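Local atomic coordinates of putative enoyl-CoA hydratase/isomerase (Mycobacterium abscessus, PDB entry 3RSI), a protein that probably acts as an enoyl-CoA hydratase or isomerase of the crotonase-like family, with a likely hydro-lyase role in lipid metabolism. Residues R9-E14 / V20-N25; V212-E217 / T238-T243; P104-V109 / D202-N207; V152-Q157 / F181-H186. All blocks are in the same frame, centred on the assembly; numbering follows the deposited sequence.

The four contacts illustrate how a crotonase-like chain is held together by pieces of very different sequence separation. Contact 1 closes first, in the hairpin of strands 11-16 and 19-24, and stands apart: its centre is about 39 Å from that of contact 3 and about 37 Å from that of contact 4. Contact 3 spans 92 intervening residues, among which contact 4 opens and closes; their centres are about 18 Å apart. Contact 2 follows, its centre about 17 Å from that of contact 3, where the successive helices 193-205 and 209-222 bring the two into touch. All four contacts also meet the second subunit, so the packing within one chain is continuous with that of the three-chain assembly.

Contact 1 (R9-E14 / V20-N25); sequences RELLVE and VILTMN
Asn25 joins Glu10 by a short backbone bond, with its N 2.7 Å from Glu10 O, and adds a second link through its side chain, where ND2 donates to Arg9 O at 2.9 Å. The amide can turn back to that carbonyl because CG stands opposite the backbone N (chi1 -175°). Leu12 slants across the same amide, its CD2 lying 4.0 Å from Asn25 ND2. Arg9, for its part, folds back over its own segment: NE and NH1 approach Leu11 O from opposite faces of the carbonyl plane, a double grip that should limit rotation of the guanidinium.

Beyond this end the segments form an antiparallel beta hairpin, the N-terminal element of the crotonase-like fold. Leu12 with Thr23 and Glu14 with Ile21 are hydrogen-bonded pairs, and strand 19-24 also pairs in parallel with strand 56-61. The non-hydrogen-bonded pairs place apolar side chains on one face. There Val13 and Leu22 lie side by side, Val13 CG2 3.7 Å from Leu22 CD2, while Leu11 CD1 comes 4.1 Å from Met24 CG; Trp45 of helix 35-50 packs on Leu22. On the other face Glu14 stretches alongside Ile21, its OE2 3.8 Å from Ile21 CD1. Arg198 of the second subunit packs on Ile21 and makes a long, weak ion pair with Glu14.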
loop_
_atom_site.group_PDB
_atom_site.type_symbol
_atom_site.label_atom_id
_atom_site.label_comp_id
_atom_site.label_asym_id
_atom_site.label_seq_id
_atom_site.Cartn_x
_atom_site.Cartn_y
_atom_site.Cartn_z
ATOM N N ARG B 9 -13.566 30.692 18.688
ATOM C CA ARG B 9 -12.177 30.394 18.257
ATOM C C ARG B 9 -12.173 29.495 17.012
ATOM O O ARG B 9 -13.079 28.695 16.839
ATOM C CB ARG B 9 -11.392 29.720 19.390
ATOM C CG ARG B 9 -9.974 30.236 19.549
ATOM C CD ARG B 9 -9.289 29.668 20.797
ATOM N NE ARG B 9 -8.724 28.360 20.501
ATOM C CZ ARG B 9 -7.422 28.052 20.461
ATOM N NH1 ARG B 9 -7.071 26.817 20.145
ATOM N NH2 ARG B 9 -6.472 28.949 20.739
ATOM N N GLU B 10 -11.172 29.636 16.142
ATOM C CA GLU B 10 -11.167 28.893 14.870
ATOM C C GLU B 10 -10.780 27.429 15.046
ATOM O O GLU B 10 -11.149 26.570 14.227
ATOM C CB GLU B 10 -10.274 29.573 13.833
ATOM C CG GLU B 10 -10.824 30.909 13.372
ATOM C CD GLU B 10 -9.870 31.630 12.474
ATOM O OE1 GLU B 10 -9.543 31.075 11.414
ATOM O OE2 GLU B 10 -9.434 32.740 12.827
ATOM N N LEU B 11 -10.034 27.147 16.115
ATOM C CA LEU B 11 -9.834 25.770 16.547
ATOM C C LEU B 11 -10.274 25.622 17.997
ATOM O O LEU B 11 -9.635 26.179 18.911
ATOM C CB LEU B 11 -8.381 25.361 16.365
ATOM C CG LEU B 11 -8.019 23.897 16.592
ATOM C CD1 LEU B 11 -8.512 23.043 15.426
ATOM C CD2 LEU B 11 -6.489 23.739 16.771
ATOM N N LEU B 12 -11.375 24.901 18.209
ATOM C CA LEU B 12 -11.837 24.592 19.553
ATOM C C LEU B 12 -11.001 23.464 20.160
ATOM O O LEU B 12 -10.695 22.478 19.499
ATOM C CB LEU B 12 -13.310 24.209 19.569
ATOM C CG LEU B 12 -14.281 25.240 18.992
ATOM C CD1 LEU B 12 -15.695 24.655 18.942
ATOM C CD2 LEU B 12 -14.240 26.527 19.801
ATOM N N VAL B 13 -10.614 23.640 21.415
ATOM C CA VAL B 13 -9.816 22.655 22.119
ATOM C C VAL B 13 -10.564 22.287 23.401
ATOM O O VAL B 13 -10.805 23.144 24.265
ATOM C CB VAL B 13 -8.404 23.178 22.429
ATOM C CG1 VAL B 13 -7.603 22.142 23.269
ATOM C CG2 VAL B 13 -7.670 23.528 21.134
ATOM N N GLU B 14 -10.955 21.017 23.490
ATOM C CA GLU B 14 -11.721 20.498 24.605
ATOM C C GLU B 14 -11.000 19.291 25.219
ATOM O O GLU B 14 -10.631 18.347 24.518
ATOM C CB GLU B 14 -13.121 20.102 24.113
ATOM C CG GLU B 14 -13.864 19.081 24.994
ATOM C CD GLU B 14 -15.153 18.561 24.385
ATOM O OE1 GLU B 14 -15.554 19.051 23.300
ATOM O OE2 GLU B 14 -15.768 17.657 25.012
ATOM N N VAL B 20 -8.169 14.703 24.126
ATOM C CA VAL B 20 -8.397 16.082 23.679
ATOM C C VAL B 20 -9.133 15.985 22.354
ATOM O O VAL B 20 -8.778 15.148 21.516
ATOM C CB VAL B 20 -7.074 16.921 23.501
ATOM C CG1 VAL B 20 -5.995 16.109 22.846
ATOM C CG2 VAL B 20 -7.319 18.179 22.661
ATOM N N ILE B 21 -10.156 16.825 22.188
ATOM C CA ILE B 21 -10.909 16.938 20.957
ATOM C C ILE B 21 -10.670 18.321 20.365
ATOM O O ILE B 21 -10.899 19.344 21.027
ATOM C CB ILE B 21 -12.423 16.761 21.189
ATOM C CG1 ILE B 21 -12.707 15.415 21.860
ATOM C CG2 ILE B 21 -13.188 16.859 19.857
ATOM C CD1 ILE B 21 -14.028 15.407 22.566
ATOM N N LEU B 22 -10.210 18.319 19.118
ATOM C CA LEU B 22 -9.928 19.513 18.361
ATOM C C LEU B 22 -11.027 19.669 17.326
ATOM O O LEU B 22 -11.311 18.734 16.564
ATOM C CB LEU B 22 -8.583 19.373 17.652
ATOM C CG LEU B 22 -7.353 19.142 18.535
ATOM C CD1 LEU B 22 -6.112 19.008 17.662
ATOM C CD2 LEU B 22 -7.203 20.294 19.507
ATOM N N THR B 23 -11.643 20.843 17.287
ATOM C CA THR B 23 -12.722 21.072 16.357
ATOM C C THR B 23 -12.416 22.280 15.493
ATOM O O THR B 23 -12.366 23.394 16.009
ATOM C CB THR B 23 -14.061 21.270 17.067
ATOM O OG1 THR B 23 -14.344 20.119 17.857
ATOM C CG2 THR B 23 -15.186 21.474 16.042
ATOM N N MET B 24 -12.214 22.036 14.195
ATOM C CA MET B 24 -12.023 23.092 13.223
ATOM C C MET B 24 -13.356 23.833 13.111
ATOM O O MET B 24 -14.386 23.216 12.856
ATOM C CB MET B 24 -11.610 22.500 11.881
ATOM C CG MET B 24 -10.275 21.807 11.915
ATOM S SD MET B 24 -9.873 20.903 10.416
ATOM C CE MET B 24 -10.889 19.421 10.676
ATOM N N ASN B 25 -13.325 25.139 13.350
ATOM C CA ASN B 25 -14.537 25.935 13.589
ATOM C C ASN B 25 -14.594 27.245 12.797
ATOM O O ASN B 25 -14.326 28.316 13.330
ATOM C CB ASN B 25 -14.622 26.247 15.081
ATOM C CG ASN B 25 -15.905 26.963 15.457
ATOM O OD1 ASN B 25 -16.960 26.728 14.865
ATOM N ND2 ASN B 25 -15.812 27.851 16.425
#

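Contact 2 (V212-E217 / T238-T243); sequences VRNAKE and TRPVIT
Asn214 carries the first helix's share of this contact, meeting Val241 and Pro240 where helix 209-222 packs beside helix 227-242. These helices follow each other in the chain, in the C-terminal helical part of the crotonase-like fold. Along residues 212-217, Val212 comes first, its CB directed away from the partner helix. Two residues on, Asn214 points at that helix: CB lies 3.8 Å from Val241 CG2, and the two side chains slide past each other in opposite directions. The same methyl is also 3.8 Å from Asn214 ND2, whereas Pro240 CB sits 4.2 Å from that nitrogen; the Pro240 and Asn214 side chains cross at about a right angle. With CG placed beside its own backbone N (chi1 -73°), Asn214 sends ND2 to Leu237 O, so the amide nitrogen, though set among apolar groups, has a hydrogen-bond partner on the partner helix. Ala215 follows, packed against Met151 of the second subunit, which also touches Thr238. Lys216 then leaves on the other side, a fully extended chain whose NZ forms a salt bridge with Asp125 and a hydrogen bond with Lys103 O.

The partner helix is kinked at Pro240, whose N has no bond to the preceding turn. Close to its end Arg239 O accepts twice from one residue, Thr243: from the backbone N, and from OG1 at 3.2 Å.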
loop_
_atom_site.group_PDB
_atom_site.type_symbol
_atom_site.label_atom_id
_atom_site.label_comp_id
_atom_site.label_asym_id
_atom_site.label_seq_id
_atom_site.Cartn_x
_atom_site.Cartn_y
_atom_site.Cartn_z
ATOM N N VAL B 212 -0.340 19.667 -13.148
ATOM C CA VAL B 212 -0.457 18.220 -13.401
ATOM C C VAL B 212 0.907 17.525 -13.616
ATOM O O VAL B 212 1.183 16.487 -13.015
ATOM C CB VAL B 212 -1.450 17.941 -14.576
ATOM C CG1 VAL B 212 -1.415 16.462 -14.997
ATOM C CG2 VAL B 212 -2.877 18.385 -14.168
ATOM N N ARG B 213 1.763 18.092 -14.469
ATOM C CA ARG B 213 3.115 17.555 -14.704
ATOM C C ARG B 213 3.952 17.514 -13.403
ATOM O O ARG B 213 4.531 16.489 -13.051
ATOM C CB ARG B 213 3.815 18.428 -15.759
ATOM C CG ARG B 213 5.309 18.236 -15.923
ATOM C CD ARG B 213 5.927 19.201 -16.975
ATOM N NE ARG B 213 4.993 19.424 -18.082
ATOM C CZ ARG B 213 4.472 20.600 -18.447
ATOM N NH1 ARG B 213 3.609 20.643 -19.462
ATOM N NH2 ARG B 213 4.807 21.736 -17.840
ATOM N N ASN B 214 4.019 18.635 -12.691
ATOM C CA ASN B 214 4.826 18.670 -11.469
ATOM C C ASN B 214 4.252 17.796 -10.373
ATOM O O ASN B 214 5.009 17.218 -9.589
ATOM C CB ASN B 214 5.071 20.098 -10.961
ATOM C CG ASN B 214 6.059 20.860 -11.835
ATOM O OD1 ASN B 214 6.205 20.551 -13.009
ATOM N ND2 ASN B 214 6.730 21.860 -11.266
ATOM N N ALA B 215 2.928 17.687 -10.310
ATOM C CA ALA B 215 2.305 16.788 -9.329
ATOM C C ALA B 215 2.672 15.319 -9.603
ATOM O O ALA B 215 3.087 14.590 -8.697
ATOM C CB ALA B 215 0.785 16.985 -9.292
ATOM N N LYS B 216 2.533 14.884 -10.843
ATOM C CA LYS B 216 2.961 13.526 -11.196
ATOM C C LYS B 216 4.443 13.308 -10.906
ATOM O O LYS B 216 4.814 12.295 -10.344
ATOM C CB LYS B 216 2.668 13.189 -12.657
ATOM C CG LYS B 216 3.113 11.738 -13.029
ATOM C CD LYS B 216 2.725 11.304 -14.477
ATOM C CE LYS B 216 3.346 9.951 -14.785
ATOM N NZ LYS B 216 2.875 9.330 -16.058
ATOM N N GLU B 217 5.282 14.264 -11.257
ATOM C CA GLU B 217 6.710 14.111 -11.056
ATOM C C GLU B 217 7.050 14.079 -9.577
ATOM O O GLU B 217 7.928 13.305 -9.168
ATOM C CB GLU B 217 7.494 15.226 -11.760
ATOM C CG GLU B 217 9.005 15.062 -11.608
ATOM C CD GLU B 217 9.789 16.038 -12.431
ATOM O OE1 GLU B 217 9.187 16.835 -13.175
ATOM O OE2 GLU B 217 11.024 16.006 -12.321
ATOM N N THR B 238 6.972 21.960 -6.153
ATOM C CA THR B 238 5.822 22.769 -5.752
ATOM C C THR B 238 6.073 24.266 -5.966
ATOM O O THR B 238 5.183 24.991 -6.396
ATOM C CB THR B 238 5.451 22.465 -4.297
ATOM O OG1 THR B 238 4.981 21.109 -4.219
ATOM C CG2 THR B 238 4.371 23.416 -3.764
ATOM N N ARG B 239 7.291 24.713 -5.677
ATOM C CA ARG B 239 7.639 26.139 -5.741
ATOM C C ARG B 239 7.329 26.779 -7.091
ATOM O O ARG B 239 6.699 27.833 -7.123
ATOM C CB ARG B 239 9.117 26.383 -5.380
ATOM C CG ARG B 239 9.411 26.379 -3.906
ATOM C CD ARG B 239 10.893 26.674 -3.605
ATOM N NE ARG B 239 11.419 25.728 -2.616
ATOM C CZ ARG B 239 12.347 24.793 -2.836
ATOM N NH1 ARG B 239 12.943 24.648 -4.022
ATOM N NH2 ARG B 239 12.704 23.999 -1.835
ATOM N N PRO B 240 7.777 26.155 -8.208
ATOM C CA PRO B 240 7.470 26.694 -9.536
ATOM C C PRO B 240 5.965 26.789 -9.795
ATOM O O PRO B 240 5.524 27.729 -10.441
ATOM C CB PRO B 240 8.133 25.690 -10.492
ATOM C CG PRO B 240 9.206 25.093 -9.724
ATOM C CD PRO B 240 8.679 25.000 -8.308
ATOM N N VAL B 241 5.186 25.858 -9.258
ATOM C CA VAL B 241 3.731 25.886 -9.434
ATOM C C VAL B 241 3.142 27.093 -8.700
ATOM O O VAL B 241 2.390 27.870 -9.285
ATOM C CB VAL B 241 3.070 24.573 -8.960
ATOM C CG1 VAL B 241 1.564 24.675 -9.007
ATOM C CG2 VAL B 241 3.564 23.393 -9.817
ATOM N N ILE B 242 3.525 27.268 -7.441
ATOM C CA ILE B 242 3.076 28.428 -6.644
ATOM C C ILE B 242 3.320 29.764 -7.332
ATOM O O ILE B 242 2.461 30.644 -7.326
ATOM C CB ILE B 242 3.763 28.458 -5.241
ATOM C CG1 ILE B 242 3.384 27.227 -4.428
ATOM C CG2 ILE B 242 3.370 29.712 -4.452
ATOM C CD1 ILE B 242 1.930 26.979 -4.413
ATOM N N THR B 243 4.477 29.904 -7.963
ATOM C CA THR B 243 4.872 31.155 -8.604
ATOM C C THR B 243 4.462 31.263 -10.083
ATOM O O THR B 243 4.812 32.239 -10.760
ATOM C CB THR B 243 6.389 31.368 -8.455
ATOM O OG1 THR B 243 7.096 30.292 -9.084
ATOM C CG2 THR B 243 6.765 31.437 -6.950
#

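Contact 3 (P104-V109 / D202-N207); sequences PLIAAV and DRIVRN
Ile204 meets Pro104 and Ile106 with two separate branches. Its CG2 methyl lies 3.8 Å from Pro104 CG, while the other branch ends in CD1, 4.0 Å from Pro104 CB and 4.0 Å from Ile106 CD1. The two isoleucines reach toward each other tip to tip; Pro104 and Ile204 instead slide past each other in opposite directions. This division follows from the first torsion of Ile204 (chi1 -71°), which sets CG1 opposite the carbonyl carbon and CG2 opposite the backbone N.

All three residues are buried, and the contact is purely apolar. It seats helix 193-205 on strand 105-109, an outer strand of the chain's own parallel sheet, as part of the layered core of the crotonase-like fold. Ala197 and Ala201, earlier on the helix, continue the packing over Ile106. Residues 105-107 also pair in parallel with a strand of the second subunit, so the sheet runs on through the interface.

Further out, Pro104 is backed by Val212 of the next helix, 209-222. The chain turns after Ile204, whose O receives Asn207 N at 3.0 Å. Asn207 OD1 takes a weak bond from Arg203 NH1, and its ND2 donates to Leu168 O and Thr169 O of the second subunit. Beside this turn the guanidinium groups of Arg203 and Arg206 lie face over face, offset toward their rims: Arg206 NH1 stands 3.5 Å above the Arg203 plane.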
loop_
_atom_site.group_PDB
_atom_site.type_symbol
_atom_site.label_atom_id
_atom_site.label_comp_id
_atom_site.label_asym_id
_atom_site.label_seq_id
_atom_site.Cartn_x
_atom_site.Cartn_y
_atom_site.Cartn_z
ATOM N N PRO B 104 0.057 12.661 -17.716
ATOM C CA PRO B 104 -0.744 11.546 -17.198
ATOM C C PRO B 104 -1.082 10.510 -18.266
ATOM O O PRO B 104 -1.408 10.861 -19.415
ATOM C CB PRO B 104 -2.026 12.220 -16.710
ATOM C CG PRO B 104 -1.626 13.644 -16.470
ATOM C CD PRO B 104 -0.629 13.952 -17.525
ATOM N N LEU B 105 -1.015 9.245 -17.862
ATOM C CA LEU B 105 -1.288 8.086 -18.734
ATOM C C LEU B 105 -2.440 7.266 -18.132
ATOM O O LEU B 105 -2.369 6.803 -16.988
ATOM C CB LEU B 105 -0.026 7.226 -18.854
ATOM C CG LEU B 105 -0.062 5.999 -19.754
ATOM C CD1 LEU B 105 -0.552 6.396 -21.128
ATOM C CD2 LEU B 105 1.335 5.360 -19.795
ATOM N N ILE B 106 -3.518 7.152 -18.898
ATOM C CA ILE B 106 -4.731 6.486 -18.479
ATOM C C ILE B 106 -4.872 5.172 -19.219
ATOM O O ILE B 106 -4.957 5.165 -20.442
ATOM C CB ILE B 106 -5.964 7.343 -18.812
ATOM C CG1 ILE B 106 -5.810 8.731 -18.183
ATOM C CG2 ILE B 106 -7.255 6.666 -18.314
ATOM C CD1 ILE B 106 -6.842 9.724 -18.681
ATOM N N ALA B 107 -4.907 4.068 -18.484
ATOM C CA ALA B 107 -5.099 2.764 -19.080
ATOM C C ALA B 107 -6.585 2.501 -19.194
ATOM O O ALA B 107 -7.301 2.559 -18.197
ATOM C CB ALA B 107 -4.421 1.672 -18.240
ATOM N N ALA B 108 -7.038 2.240 -20.421
ATOM C CA ALA B 108 -8.363 1.721 -20.691
ATOM C C ALA B 108 -8.193 0.224 -20.934
ATOM O O ALA B 108 -7.931 -0.215 -22.056
ATOM C CB ALA B 108 -8.967 2.413 -21.900
ATOM N N VAL B 109 -8.291 -0.564 -19.870
ATOM C CA VAL B 109 -8.012 -2.006 -19.975
ATOM C C VAL B 109 -9.259 -2.728 -20.463
ATOM O O VAL B 109 -10.150 -3.075 -19.688
ATOM C CB VAL B 109 -7.479 -2.600 -18.664
ATOM C CG1 VAL B 109 -6.970 -4.032 -18.898
ATOM C CG2 VAL B 109 -6.377 -1.700 -18.115
ATOM N N ASP B 202 -10.654 14.097 -20.232
ATOM C CA ASP B 202 -11.277 15.412 -20.382
ATOM C C ASP B 202 -11.144 16.235 -19.099
ATOM O O ASP B 202 -10.897 17.443 -19.165
ATOM C CB ASP B 202 -12.758 15.298 -20.746
ATOM C CG ASP B 202 -12.986 14.849 -22.180
ATOM O OD1 ASP B 202 -12.089 15.066 -23.049
ATOM O OD2 ASP B 202 -14.090 14.295 -22.433
ATOM N N ARG B 203 -11.302 15.583 -17.947
ATOM C CA ARG B 203 -11.171 16.259 -16.676
ATOM C C ARG B 203 -9.719 16.714 -16.510
ATOM O O ARG B 203 -9.468 17.838 -16.096
ATOM C CB ARG B 203 -11.621 15.342 -15.519
ATOM C CG ARG B 203 -11.433 15.930 -14.128
ATOM C CD ARG B 203 -12.299 17.156 -13.891
ATOM N NE ARG B 203 -11.609 18.421 -14.158
ATOM C CZ ARG B 203 -12.113 19.616 -13.854
ATOM N NH1 ARG B 203 -11.405 20.720 -14.086
ATOM N NH2 ARG B 203 -13.318 19.717 -13.305
ATOM N N ILE B 204 -8.771 15.854 -16.874
ATOM C CA ILE B 204 -7.344 16.156 -16.709
ATOM C C ILE B 204 -6.901 17.309 -17.602
ATOM O O ILE B 204 -6.169 18.201 -17.149
ATOM C CB ILE B 204 -6.470 14.932 -16.990
ATOM C CG1 ILE B 204 -6.645 13.917 -15.868
ATOM C CG2 ILE B 204 -4.981 15.333 -17.085
ATOM C CD1 ILE B 204 -5.936 12.604 -16.123
ATOM N N VAL B 205 -7.369 17.329 -18.852
ATOM C CA VAL B 205 -6.952 18.407 -19.777
ATOM C C VAL B 205 -7.504 19.797 -19.409
ATOM O O VAL B 205 -7.002 20.799 -19.907
ATOM C CB VAL B 205 -7.221 18.067 -21.260
ATOM C CG1 VAL B 205 -6.571 16.692 -21.598
ATOM C CG2 VAL B 205 -8.690 18.111 -21.573
ATOM N N ARG B 206 -8.501 19.853 -18.528
ATOM C CA ARG B 206 -8.990 21.121 -17.983
ATOM C C ARG B 206 -8.165 21.641 -16.800
ATOM O O ARG B 206 -8.325 22.805 -16.385
ATOM C CB ARG B 206 -10.449 20.972 -17.535
ATOM C CG ARG B 206 -11.409 20.785 -18.700
ATOM C CD ARG B 206 -12.805 20.455 -18.193
ATOM N NE ARG B 206 -13.383 21.568 -17.436
ATOM C CZ ARG B 206 -14.409 21.460 -16.594
ATOM N NH1 ARG B 206 -14.991 20.281 -16.376
ATOM N NH2 ARG B 206 -14.863 22.529 -15.960
ATOM N N ASN B 207 -7.312 20.779 -16.244
ATOM C CA ASN B 207 -6.460 21.145 -15.108
ATOM C C ASN B 207 -5.189 21.854 -15.564
ATOM O O ASN B 207 -4.806 21.767 -16.736
ATOM C CB ASN B 207 -6.137 19.898 -14.281
ATOM C CG ASN B 207 -7.393 19.216 -13.751
ATOM O OD1 ASN B 207 -8.481 19.828 -13.691
ATOM N ND2 ASN B 207 -7.255 17.952 -13.361
#

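Contact 4 (V152-Q157 / F181-H186); sequences VRLKRQ and FGLVGH
Leu183, Gln157 and Leu154 account for most of the surface buried here. The two leucines meet through single methyls, CD1 to CD1 at 4.0 Å, with their side chains crossing at about a right angle. In both, CG lies opposite the backbone N (chi1 -170° in Leu154, -179° in Leu183), which brings the branch ends nearer than the CB atoms would suggest. Phe135 of strand 134-136 packs on Leu183, and Ala163 and Met166 of helix 160-169 pack on Leu154.

Gln157 contributes its backbone rather than its side chain. A water donates to Gln157 O at 2.8 Å and to Gly182 O at 2.7 Å, joining two acceptors that stand 4.1 Å apart. The contact thus ties helix 150-157 to the loop that leads from helix 175-180 into strand 186-188, an outer strand of the parallel sheet in the crotonase-like core. Gly182 takes a positive phi (71°) in that loop, a conformation that suits glycine. Arg127 bonds to both segments: NH2 to Gln157 OE1 and NH1 to Leu183 O. On the helix, Arg153 forms a salt bridge with Glu227 of the third subunit.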
loop_
_atom_site.group_PDB
_atom_site.type_symbol
_atom_site.label_atom_id
_atom_site.label_comp_id
_atom_site.label_asym_id
_atom_site.label_seq_id
_atom_site.Cartn_x
_atom_site.Cartn_y
_atom_site.Cartn_z
ATOM N N VAL B 152 10.027 -4.999 -8.500
ATOM C CA VAL B 152 10.226 -3.730 -7.770
ATOM C C VAL B 152 8.882 -3.083 -7.385
ATOM O O VAL B 152 8.658 -2.744 -6.215
ATOM C CB VAL B 152 11.020 -2.743 -8.642
ATOM C CG1 VAL B 152 11.033 -1.325 -8.047
ATOM C CG2 VAL B 152 12.460 -3.256 -8.872
ATOM N N ARG B 153 7.976 -2.976 -8.361
ATOM C CA ARG B 153 6.841 -2.054 -8.280
ATOM C C ARG B 153 5.552 -2.607 -7.702
ATOM O O ARG B 153 4.848 -1.883 -7.019
ATOM C CB ARG B 153 6.505 -1.484 -9.655
ATOM C CG ARG B 153 7.546 -0.558 -10.195
ATOM C CD ARG B 153 7.449 -0.485 -11.689
ATOM N NE ARG B 153 8.366 0.492 -12.241
ATOM C CZ ARG B 153 8.597 0.634 -13.535
ATOM N NH1 ARG B 153 8.006 -0.171 -14.402
ATOM N NH2 ARG B 153 9.442 1.567 -13.962
ATOM N N LEU B 154 5.216 -3.853 -8.012
ATOM C CA LEU B 154 3.840 -4.329 -7.807
ATOM C C LEU B 154 3.432 -4.232 -6.348
ATOM O O LEU B 154 2.345 -3.698 -6.042
ATOM C CB LEU B 154 3.646 -5.752 -8.313
ATOM C CG LEU B 154 2.190 -6.243 -8.372
ATOM C CD1 LEU B 154 1.319 -5.259 -9.212
ATOM C CD2 LEU B 154 2.097 -7.675 -8.959
ATOM N N LYS B 155 4.315 -4.702 -5.457
ATOM C CA LYS B 155 4.082 -4.627 -4.011
ATOM C C LYS B 155 4.007 -3.204 -3.507
ATOM O O LYS B 155 3.519 -2.989 -2.413
ATOM C CB LYS B 155 5.171 -5.355 -3.205
ATOM C CG LYS B 155 6.571 -4.740 -3.395
ATOM C CD LYS B 155 7.578 -5.265 -2.444
ATOM C CE LYS B 155 8.859 -4.439 -2.507
ATOM N NZ LYS B 155 9.601 -4.566 -3.821
ATOM N N ARG B 156 4.525 -2.235 -4.265
ATOM C CA ARG B 156 4.411 -0.835 -3.856
ATOM C C ARG B 156 3.029 -0.267 -4.134
ATOM O O ARG B 156 2.649 0.763 -3.565
ATOM C CB ARG B 156 5.440 0.035 -4.567
ATOM C CG ARG B 156 6.857 -0.409 -4.346
ATOM C CD ARG B 156 7.824 0.464 -5.078
ATOM N NE ARG B 156 9.176 -0.067 -4.963
ATOM C CZ ARG B 156 10.288 0.657 -5.020
ATOM N NH1 ARG B 156 10.252 1.989 -5.192
ATOM N NH2 ARG B 156 11.440 0.042 -4.864
ATOM N N GLN B 157 2.323 -0.897 -5.062
ATOM C CA GLN B 157 1.100 -0.348 -5.621
ATOM C C GLN B 157 -0.178 -1.062 -5.146
ATOM O O GLN B 157 -1.258 -0.460 -5.158
ATOM C CB GLN B 157 1.201 -0.375 -7.138
ATOM C CG GLN B 157 2.350 0.473 -7.672
ATOM C CD GLN B 157 2.246 0.760 -9.168
ATOM O OE1 GLN B 157 1.248 0.427 -9.812
ATOM N NE2 GLN B 157 3.281 1.408 -9.720
ATOM N N PHE B 181 -8.085 -5.061 -4.785
ATOM C CA PHE B 181 -6.711 -4.861 -4.323
ATOM C C PHE B 181 -6.065 -3.565 -4.841
ATOM O O PHE B 181 -4.893 -3.314 -4.585
ATOM C CB PHE B 181 -5.874 -6.087 -4.682
ATOM C CG PHE B 181 -6.193 -7.284 -3.844
ATOM C CD1 PHE B 181 -5.671 -7.395 -2.581
ATOM C CD2 PHE B 181 -7.045 -8.278 -4.309
ATOM C CE1 PHE B 181 -5.971 -8.505 -1.777
ATOM C CE2 PHE B 181 -7.342 -9.378 -3.533
ATOM C CZ PHE B 181 -6.816 -9.493 -2.263
ATOM N N GLY B 182 -6.854 -2.735 -5.527
ATOM C CA GLY B 182 -6.435 -1.418 -5.968
ATOM C C GLY B 182 -5.422 -1.397 -7.082
ATOM O O GLY B 182 -4.741 -0.410 -7.270
ATOM N N LEU B 183 -5.305 -2.492 -7.834
ATOM C CA LEU B 183 -4.467 -2.488 -9.014
ATOM C C LEU B 183 -5.077 -1.546 -10.063
ATOM O O LEU B 183 -4.361 -0.906 -10.833
ATOM C CB LEU B 183 -4.353 -3.919 -9.573
ATOM C CG LEU B 183 -3.485 -4.082 -10.808
ATOM C CD1 LEU B 183 -2.047 -3.680 -10.556
ATOM C CD2 LEU B 183 -3.567 -5.525 -11.314
ATOM N N VAL B 184 -6.408 -1.490 -10.099
ATOM C CA VAL B 184 -7.125 -0.543 -10.958
ATOM C C VAL B 184 -8.042 0.325 -10.102
ATOM O O VAL B 184 -8.357 -0.028 -8.953
ATOM C CB VAL B 184 -7.930 -1.274 -12.059
ATOM C CG1 VAL B 184 -6.990 -2.161 -12.910
ATOM C CG2 VAL B 184 -9.053 -2.117 -11.466
ATOM N N GLY B 185 -8.486 1.443 -10.669
ATOM C CA GLY B 185 -9.293 2.409 -9.946
ATOM C C GLY B 185 -10.771 2.393 -10.276
ATOM O O GLY B 185 -11.556 3.032 -9.579
ATOM N N HIS B 186 -11.147 1.690 -11.347
ATOM C CA HIS B 186 -12.536 1.566 -11.769
ATOM C C HIS B 186 -12.769 0.186 -12.423
ATOM O O HIS B 186 -11.860 -0.373 -13.067
ATOM C CB HIS B 186 -12.866 2.618 -12.837
ATOM C CG HIS B 186 -12.735 4.031 -12.367
ATOM N ND1 HIS B 186 -13.767 4.707 -11.756
ATOM C CD2 HIS B 186 -11.678 4.879 -12.385
ATOM C CE1 HIS B 186 -13.352 5.919 -11.435
ATOM N NE2 HIS B 186 -12.088 6.044 -11.801
HETATM O O HOH W 1 -2.327 0.663 -7.520
#